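Local coordinates for protein arsenite methyltransferase (Chlamydomonas reinhardtii, PDB 5EVJ) that probably catalyses the stepwise methylation of trivalent arsenic, using S-adenosyl-L-methionine as methyl donor, at residues 99-103 with 127-131; 182-186 with 236-240; 201-206 with 263-267. The protein carries 15 engineered substitutions. One frame throughout, in Å; residues are numbered along the deposited sequence.

In the fold
All three contacts hold elements around one seven-stranded sheet with the strand order of class I methyltransferases, 3-2-1-4-5-7-6. Interaction 1 is the buried one. It ties helix 96-104 to helix 128-135 with two tyrosines and a single cross-segment hydrogen bond. Interaction 2 is partly buried and joins helix 178-188 to the end of helix 227-237. Its packing is aromatic and aliphatic, with no hydrogen bond across. Interaction 3 is also partly buried but reaches the surface, and pairs the sheet strands 193-202 and 266-274. It combines backbone bonds, apolar packing and, beyond the strand ends, charged side chains. Interactions 1 and 3 lie on opposite sides of the chain centre, with centres about 36 Å apart.

Interaction 1 (99-103 with 127-131); sequences YVAAK and HADAY
The carbonyl oxygen Tyr99 O takes two hydrogen bonds. Tyr131 OH donates to Tyr99 O at 2.7 Å, and Lys103 N donates to Tyr99 O at 3.2 Å within the helix. The two donors reach the oxygen from opposite faces of its carbonyl plane. The hydroxyl stands well above that plane, 65° out of it, and not on a lone pair. Tyr131 gets there with CG anti to its backbone N (chi1 166°), which sends the ring across to helix 96-104. The two tyrosine side chains run past each other in opposite directions. Their rings form an oblique pair, with centroids 4.5 Å apart and planes at 32°. Tyr99 CD2 sits over the centre of one Tyr131 face, and the closest pair there is Tyr99 CD2 with Tyr131 CD2 at 3.5 Å. Ala102 CB approaches the edge of the Tyr131 ring. A leucine at Tyr131 would probably leave Tyr99 O with only the Lys103 N bond of the two described and take away the flat ring that Tyr99 CD2 rests on. At the far end, Tyr99 OH lies 3.3 Å from His127 CB. It is also near Ala128 N, but at a poor angle for a bond. Its hydrogen bond is with Ala124 O, near the end of helix 118-126. Tyr99 therefore spans from its own helix to the junction of helices 118-126 and 128-135. Met143 of strand 143-147, an outermost strand of the sheet, touches Tyr99, Ala102 and Tyr131, while Val67 of helix 65-69 touches Tyr99 and His127.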
# COMPACT_ATOMS: atom_id res chain seq x y z
N TYR A 99 5.35 -4.36 13.07
CA TYR A 99 5.12 -5.48 14.00
C TYR A 99 3.99 -6.32 13.50
O TYR A 99 4.07 -7.53 13.47
CB TYR A 99 4.79 -4.95 15.39
CG TYR A 99 6.03 -4.66 16.25
CD1 TYR A 99 7.12 -3.96 15.73
CD2 TYR A 99 6.12 -5.09 17.59
CE1 TYR A 99 8.26 -3.68 16.49
CE2 TYR A 99 7.26 -4.78 18.37
CZ TYR A 99 8.33 -4.11 17.81
OH TYR A 99 9.47 -3.81 18.54
N VAL A 100 2.95 -5.67 12.98
CA VAL A 100 1.87 -6.40 12.43
C VAL A 100 2.32 -7.19 11.22
O VAL A 100 1.96 -8.35 11.05
CB VAL A 100 0.74 -5.45 12.03
CG1 VAL A 100 -0.33 -6.24 11.25
CG2 VAL A 100 0.21 -4.78 13.29
N ALA A 101 3.11 -6.55 10.36
CA ALA A 101 3.56 -7.29 9.16
C ALA A 101 4.46 -8.51 9.53
O ALA A 101 4.35 -9.62 8.95
CB ALA A 101 4.29 -6.33 8.26
N ALA A 102 5.34 -8.28 10.51
CA ALA A 102 6.31 -9.26 10.96
C ALA A 102 5.53 -10.50 11.34
O ALA A 102 5.94 -11.61 11.04
CB ALA A 102 7.05 -8.72 12.16
N LYS A 103 4.36 -10.32 11.93
CA LYS A 103 3.51 -11.48 12.21
C LYS A 103 2.90 -12.08 10.95
O LYS A 103 2.92 -13.32 10.71
CB LYS A 103 2.36 -11.12 13.13
CG LYS A 103 1.48 -12.35 13.30
CD LYS A 103 0.32 -12.16 14.25
CE LYS A 103 -0.32 -13.51 14.59
NZ LYS A 103 -0.76 -14.24 13.35
N HIS A 127 11.81 -3.34 21.46
CA HIS A 127 10.78 -4.31 21.75
C HIS A 127 10.81 -5.50 20.84
O HIS A 127 10.07 -6.47 21.06
CB HIS A 127 9.40 -3.65 21.79
CG HIS A 127 9.24 -2.72 22.95
ND1 HIS A 127 9.78 -1.45 22.96
CD2 HIS A 127 8.63 -2.90 24.15
CE1 HIS A 127 9.48 -0.87 24.11
NE2 HIS A 127 8.77 -1.72 24.84
N ALA A 128 11.69 -5.49 19.85
CA ALA A 128 11.61 -6.52 18.81
C ALA A 128 11.71 -7.96 19.31
O ALA A 128 10.80 -8.77 19.02
CB ALA A 128 12.62 -6.27 17.69
N ASP A 129 12.79 -8.28 20.02
CA ASP A 129 13.12 -9.68 20.27
C ASP A 129 12.04 -10.32 21.07
O ASP A 129 11.54 -11.45 20.75
CB ASP A 129 14.49 -9.85 20.95
CG ASP A 129 15.67 -9.40 20.04
OD1 ASP A 129 15.68 -9.68 18.81
OD2 ASP A 129 16.61 -8.76 20.57
N ALA A 130 11.67 -9.59 22.13
CA ALA A 130 10.70 -10.09 23.10
C ALA A 130 9.33 -10.33 22.42
O ALA A 130 8.63 -11.31 22.71
CB ALA A 130 10.57 -9.10 24.27
N TYR A 131 8.96 -9.43 21.50
CA TYR A 131 7.72 -9.58 20.74
C TYR A 131 7.76 -10.84 19.88
O TYR A 131 6.82 -11.74 19.88
CB TYR A 131 7.48 -8.30 19.94
CG TYR A 131 6.43 -8.40 18.86
CD1 TYR A 131 5.06 -8.42 19.19
CD2 TYR A 131 6.79 -8.50 17.48
CE1 TYR A 131 4.10 -8.52 18.19
CE2 TYR A 131 5.82 -8.58 16.48
CZ TYR A 131 4.49 -8.59 16.83
OH TYR A 131 3.54 -8.71 15.86

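Interaction 2 (182-186 with 236-240); sequences LSEAY and KVGFT. Engineered in segment 182-186: Ala185 (natural residue Cys).
A Schellman motif closes helix 227-237, and the turn that follows packs against helix 178-188. Gly238 is the residue that leaves the helix, with positive phi (125°). A side chain there would be jammed against the preceding carbonyl oxygen and would also press on Tyr186 CE2. The glycine thus lets the Tyr186 ring come close to the backbone. Tyr186 CE2 lies 3.6 Å from Gly238 O. Val237 O stands over the centre of one face of the same ring, 3.9 Å above its plane. Tyr186 has CG anti to its backbone N (chi1 -169°), which carries the ring out over the helix end. Phe239, the next residue after the glycine, meets the same Tyr186 ring. The two form an edge-to-face, or T-shaped, pair, with the edge of Tyr186 toward the face of Phe239. The planes are at 74° and the centroids 5.1 Å apart. Tyr186 CD2 makes the approach, 3.6 Å from Phe239 CZ and offset toward the rim of that ring. Both helices belong to the Rossmann-like methyltransferase fold, and Met195 of strand 193-202 touches Leu182 and the engineered Ala185. Phe239 is also the centre of an inverse gamma turn. Its ring edge points at Leu182 O, with Phe239 CE2 3.9 Å away. Val237 lies against Leu182, Ser183 and Tyr186 of helix 178-188. Val237 CG2 touches Ser183 CB at 3.8 Å, and Val237 CG1 packs against Tyr186 CB at 4.1 Å. Lys275, just after strand 266-274, makes a cation-pi contact with Tyr186.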
# COMPACT_ATOMS: atom_id res chain seq x y z
N LEU A 182 8.35 7.57 -4.52
CA LEU A 182 7.62 6.70 -5.42
C LEU A 182 8.59 5.95 -6.30
O LEU A 182 8.50 4.73 -6.41
CB LEU A 182 6.62 7.51 -6.26
CG LEU A 182 5.21 7.62 -5.69
CD1 LEU A 182 5.03 7.21 -4.26
CD2 LEU A 182 4.59 8.99 -5.89
N SER A 183 9.54 6.66 -6.92
CA SER A 183 10.44 5.97 -7.85
C SER A 183 11.40 5.00 -7.13
O SER A 183 11.80 3.95 -7.69
CB SER A 183 11.20 6.94 -8.78
OG SER A 183 12.11 7.78 -8.09
N GLU A 184 11.69 5.30 -5.86
CA GLU A 184 12.50 4.38 -5.04
C GLU A 184 11.75 3.11 -4.68
O GLU A 184 12.30 1.98 -4.85
CB GLU A 184 13.08 5.10 -3.80
CG GLU A 184 14.21 6.05 -4.29
CD GLU A 184 15.50 5.29 -4.60
OE1 GLU A 184 15.84 5.06 -5.83
OE2 GLU A 184 16.16 4.91 -3.57
N ALA A 185 10.50 3.27 -4.19
CA ALA A 185 9.56 2.13 -4.03
C ALA A 185 9.59 1.28 -5.26
O ALA A 185 9.88 0.06 -5.21
CB ALA A 185 8.14 2.62 -3.77
N TYR A 186 9.42 1.94 -6.40
CA TYR A 186 9.41 1.23 -7.66
C TYR A 186 10.73 0.44 -7.89
O TYR A 186 10.70 -0.70 -8.43
CB TYR A 186 9.11 2.17 -8.84
CG TYR A 186 8.85 1.41 -10.10
CD1 TYR A 186 9.91 0.99 -10.97
CD2 TYR A 186 7.54 1.03 -10.42
CE1 TYR A 186 9.66 0.27 -12.15
CE2 TYR A 186 7.27 0.33 -11.59
CZ TYR A 186 8.32 -0.07 -12.43
OH TYR A 186 7.98 -0.80 -13.56
N LYS A 236 3.99 8.36 -13.93
CA LYS A 236 5.30 8.82 -14.50
C LYS A 236 6.50 7.96 -14.05
O LYS A 236 7.53 7.84 -14.72
CB LYS A 236 5.64 10.27 -14.08
CG LYS A 236 5.08 11.35 -14.99
CD LYS A 236 5.28 12.73 -14.32
CE LYS A 236 4.27 13.72 -14.93
NZ LYS A 236 4.31 15.07 -14.24
N VAL A 237 6.35 7.41 -12.87
CA VAL A 237 7.36 6.64 -12.26
C VAL A 237 7.25 5.16 -12.68
O VAL A 237 8.19 4.43 -12.53
CB VAL A 237 7.11 6.86 -10.77
CG1 VAL A 237 7.24 5.61 -9.98
CG2 VAL A 237 7.84 8.08 -10.25
N GLY A 238 6.13 4.72 -13.27
CA GLY A 238 6.06 3.37 -13.84
C GLY A 238 4.88 2.58 -13.25
O GLY A 238 4.58 1.49 -13.74
N PHE A 239 4.19 3.13 -12.23
CA PHE A 239 2.94 2.57 -11.71
C PHE A 239 1.78 3.03 -12.60
O PHE A 239 1.09 4.03 -12.32
CB PHE A 239 2.72 3.03 -10.29
CG PHE A 239 3.69 2.44 -9.30
CD1 PHE A 239 3.82 1.04 -9.18
CD2 PHE A 239 4.53 3.27 -8.52
CE1 PHE A 239 4.71 0.50 -8.25
CE2 PHE A 239 5.44 2.71 -7.61
CZ PHE A 239 5.51 1.34 -7.47
N THR A 240 1.54 2.29 -13.68
CA THR A 240 0.68 2.77 -14.72
C THR A 240 -0.79 2.76 -14.40
O THR A 240 -1.55 3.43 -15.08
CB THR A 240 0.96 2.00 -15.96
OG1 THR A 240 2.37 1.98 -16.10
CG2 THR A 240 0.30 2.63 -17.22

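Interaction 3 (201-206 with 263-267); sequences YVDRRL and EARFY
Tyr201 and Tyr267 form an antiparallel hydrogen-bonded pair at the end of strand 193-202 and the start of strand 266-274, antiparallel neighbours in the methyltransferase sheet. Tyr201 N donates to Tyr267 O at 2.6 Å, and Tyr267 N donates to Tyr201 O at 2.7 Å. Val202 and Phe266 follow as the non-hydrogen-bonded pair. Their side chains lie side by side on the same sheet face, with Val202 CG2 3.7 Å from Phe266 CE2. Val202 CG1 lies over one face of the Phe266 ring. Just before strand 266-274, Ala264 CB is a small bump. It sits in a hollow made by Val202 CG1, Arg204 CD and Leu206 CD1. Leu206 CD1 also meets Phe266 CZ at 4.0 Å, its side chain crossing that of Phe266 at about a right angle. Beyond the strand ends, Asp203 N bonds Arg265 O, and Asp203 turns its carboxylate back toward the other segment (chi1 73°). Arg265 N bonds Asp203 OD1 at 3.0 Å. Arg204 NE reaches the same oxygen from the opposite face of the carboxylate. Arg204 NH1 donates to Asp203 OD2 at 3.0 Å, so the salt bridge is side-on with two nitrogens. This grip should fix the guanidinium rotation. The Arg265 guanidinium has its own salt bridge, to Glu249. Glu263 O lies over the flat Arg204 group, 3.1 Å above the centre of one guanidinium face, without a hydrogen bond.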
# COMPACT_ATOMS: atom_id res chain seq x y z
N TYR A 201 -5.77 12.19 0.68
CA TYR A 201 -5.88 12.92 -0.61
C TYR A 201 -7.05 13.88 -0.59
O TYR A 201 -7.92 13.80 0.33
CB TYR A 201 -6.07 11.90 -1.76
CG TYR A 201 -4.90 10.94 -1.81
CD1 TYR A 201 -4.91 9.77 -1.04
CD2 TYR A 201 -3.75 11.23 -2.57
CE1 TYR A 201 -3.82 8.92 -1.01
CE2 TYR A 201 -2.63 10.37 -2.53
CZ TYR A 201 -2.71 9.22 -1.74
OH TYR A 201 -1.68 8.32 -1.71
N VAL A 202 -7.14 14.72 -1.64
CA VAL A 202 -8.26 15.65 -1.84
C VAL A 202 -8.99 15.41 -3.16
O VAL A 202 -8.40 14.90 -4.11
CB VAL A 202 -7.75 17.10 -1.84
CG1 VAL A 202 -8.90 18.11 -1.62
CG2 VAL A 202 -6.66 17.26 -0.80
N ASP A 203 -10.26 15.82 -3.25
CA ASP A 203 -10.99 15.64 -4.47
C ASP A 203 -10.71 16.77 -5.45
O ASP A 203 -11.16 16.71 -6.56
CB ASP A 203 -12.50 15.47 -4.23
CG ASP A 203 -13.17 16.81 -3.84
OD1 ASP A 203 -12.51 17.74 -3.35
OD2 ASP A 203 -14.39 16.94 -4.02
N ARG A 204 -9.92 17.76 -5.05
CA ARG A 204 -9.53 18.87 -5.92
C ARG A 204 -8.18 19.45 -5.47
O ARG A 204 -7.75 19.16 -4.37
CB ARG A 204 -10.62 19.98 -5.81
CG ARG A 204 -10.66 20.69 -4.46
CD ARG A 204 -11.98 21.41 -4.30
NE ARG A 204 -13.10 20.42 -4.23
CZ ARG A 204 -14.39 20.74 -4.34
NH1 ARG A 204 -15.31 19.76 -4.27
NH2 ARG A 204 -14.78 22.05 -4.51
N ARG A 205 -7.54 20.26 -6.28
CA ARG A 205 -6.28 20.94 -5.88
C ARG A 205 -6.48 22.00 -4.83
O ARG A 205 -7.32 22.86 -4.97
CB ARG A 205 -5.59 21.61 -7.09
CG ARG A 205 -5.07 20.59 -8.08
CD ARG A 205 -4.57 21.23 -9.38
NE ARG A 205 -4.34 20.18 -10.41
CZ ARG A 205 -4.84 20.16 -11.64
NH1 ARG A 205 -5.53 21.21 -12.17
NH2 ARG A 205 -4.60 19.12 -12.38
N LEU A 206 -5.71 21.96 -3.76
CA LEU A 206 -5.81 23.01 -2.77
C LEU A 206 -5.24 24.30 -3.33
O LEU A 206 -4.23 24.26 -4.03
CB LEU A 206 -5.02 22.65 -1.53
CG LEU A 206 -5.63 21.82 -0.39
CD1 LEU A 206 -7.15 21.71 -0.45
CD2 LEU A 206 -4.98 20.45 -0.29
N GLU A 263 -14.90 24.17 -0.85
CA GLU A 263 -15.65 22.94 -0.73
C GLU A 263 -14.72 21.68 -0.90
O GLU A 263 -15.18 20.61 -1.27
CB GLU A 263 -16.83 22.98 -1.72
CG GLU A 263 -17.91 24.03 -1.37
CD GLU A 263 -17.37 25.48 -1.37
OE1 GLU A 263 -16.91 25.97 -2.45
OE2 GLU A 263 -17.38 26.15 -0.30
N ALA A 264 -13.42 21.83 -0.65
CA ALA A 264 -12.51 20.66 -0.76
C ALA A 264 -12.95 19.49 0.12
O ALA A 264 -13.27 19.68 1.28
CB ALA A 264 -11.07 21.03 -0.47
N ARG A 265 -12.99 18.30 -0.45
CA ARG A 265 -13.27 17.09 0.27
C ARG A 265 -12.01 16.22 0.37
O ARG A 265 -11.32 15.97 -0.64
CB ARG A 265 -14.45 16.32 -0.38
CG ARG A 265 -15.74 17.14 -0.37
CD ARG A 265 -16.76 16.56 -1.32
NE ARG A 265 -17.51 15.60 -0.57
CZ ARG A 265 -18.33 14.65 -1.05
NH1 ARG A 265 -18.59 14.53 -2.33
NH2 ARG A 265 -18.90 13.82 -0.18
N PHE A 266 -11.73 15.77 1.60
CA PHE A 266 -10.55 14.99 1.92
C PHE A 266 -10.88 13.53 2.15
O PHE A 266 -11.91 13.19 2.75
CB PHE A 266 -9.85 15.55 3.14
CG PHE A 266 -9.39 16.95 2.97
CD1 PHE A 266 -10.28 18.03 3.14
CD2 PHE A 266 -8.06 17.24 2.69
CE1 PHE A 266 -9.84 19.35 2.99
CE2 PHE A 266 -7.62 18.56 2.52
CZ PHE A 266 -8.51 19.61 2.68
N TYR A 267 -9.97 12.67 1.68
CA TYR A 267 -10.05 11.22 1.81
C TYR A 267 -8.78 10.56 2.36
O TYR A 267 -7.63 11.00 2.14
CB TYR A 267 -10.41 10.56 0.46
CG TYR A 267 -11.66 11.18 -0.08
CD1 TYR A 267 -11.64 12.46 -0.62
CD2 TYR A 267 -12.88 10.53 0.05
CE1 TYR A 267 -12.79 13.06 -1.07
CE2 TYR A 267 -14.03 11.09 -0.42
CZ TYR A 267 -13.98 12.36 -0.98
OH TYR A 267 -15.13 12.96 -1.41
O HOH W 1 -13.70 24.64 -4.09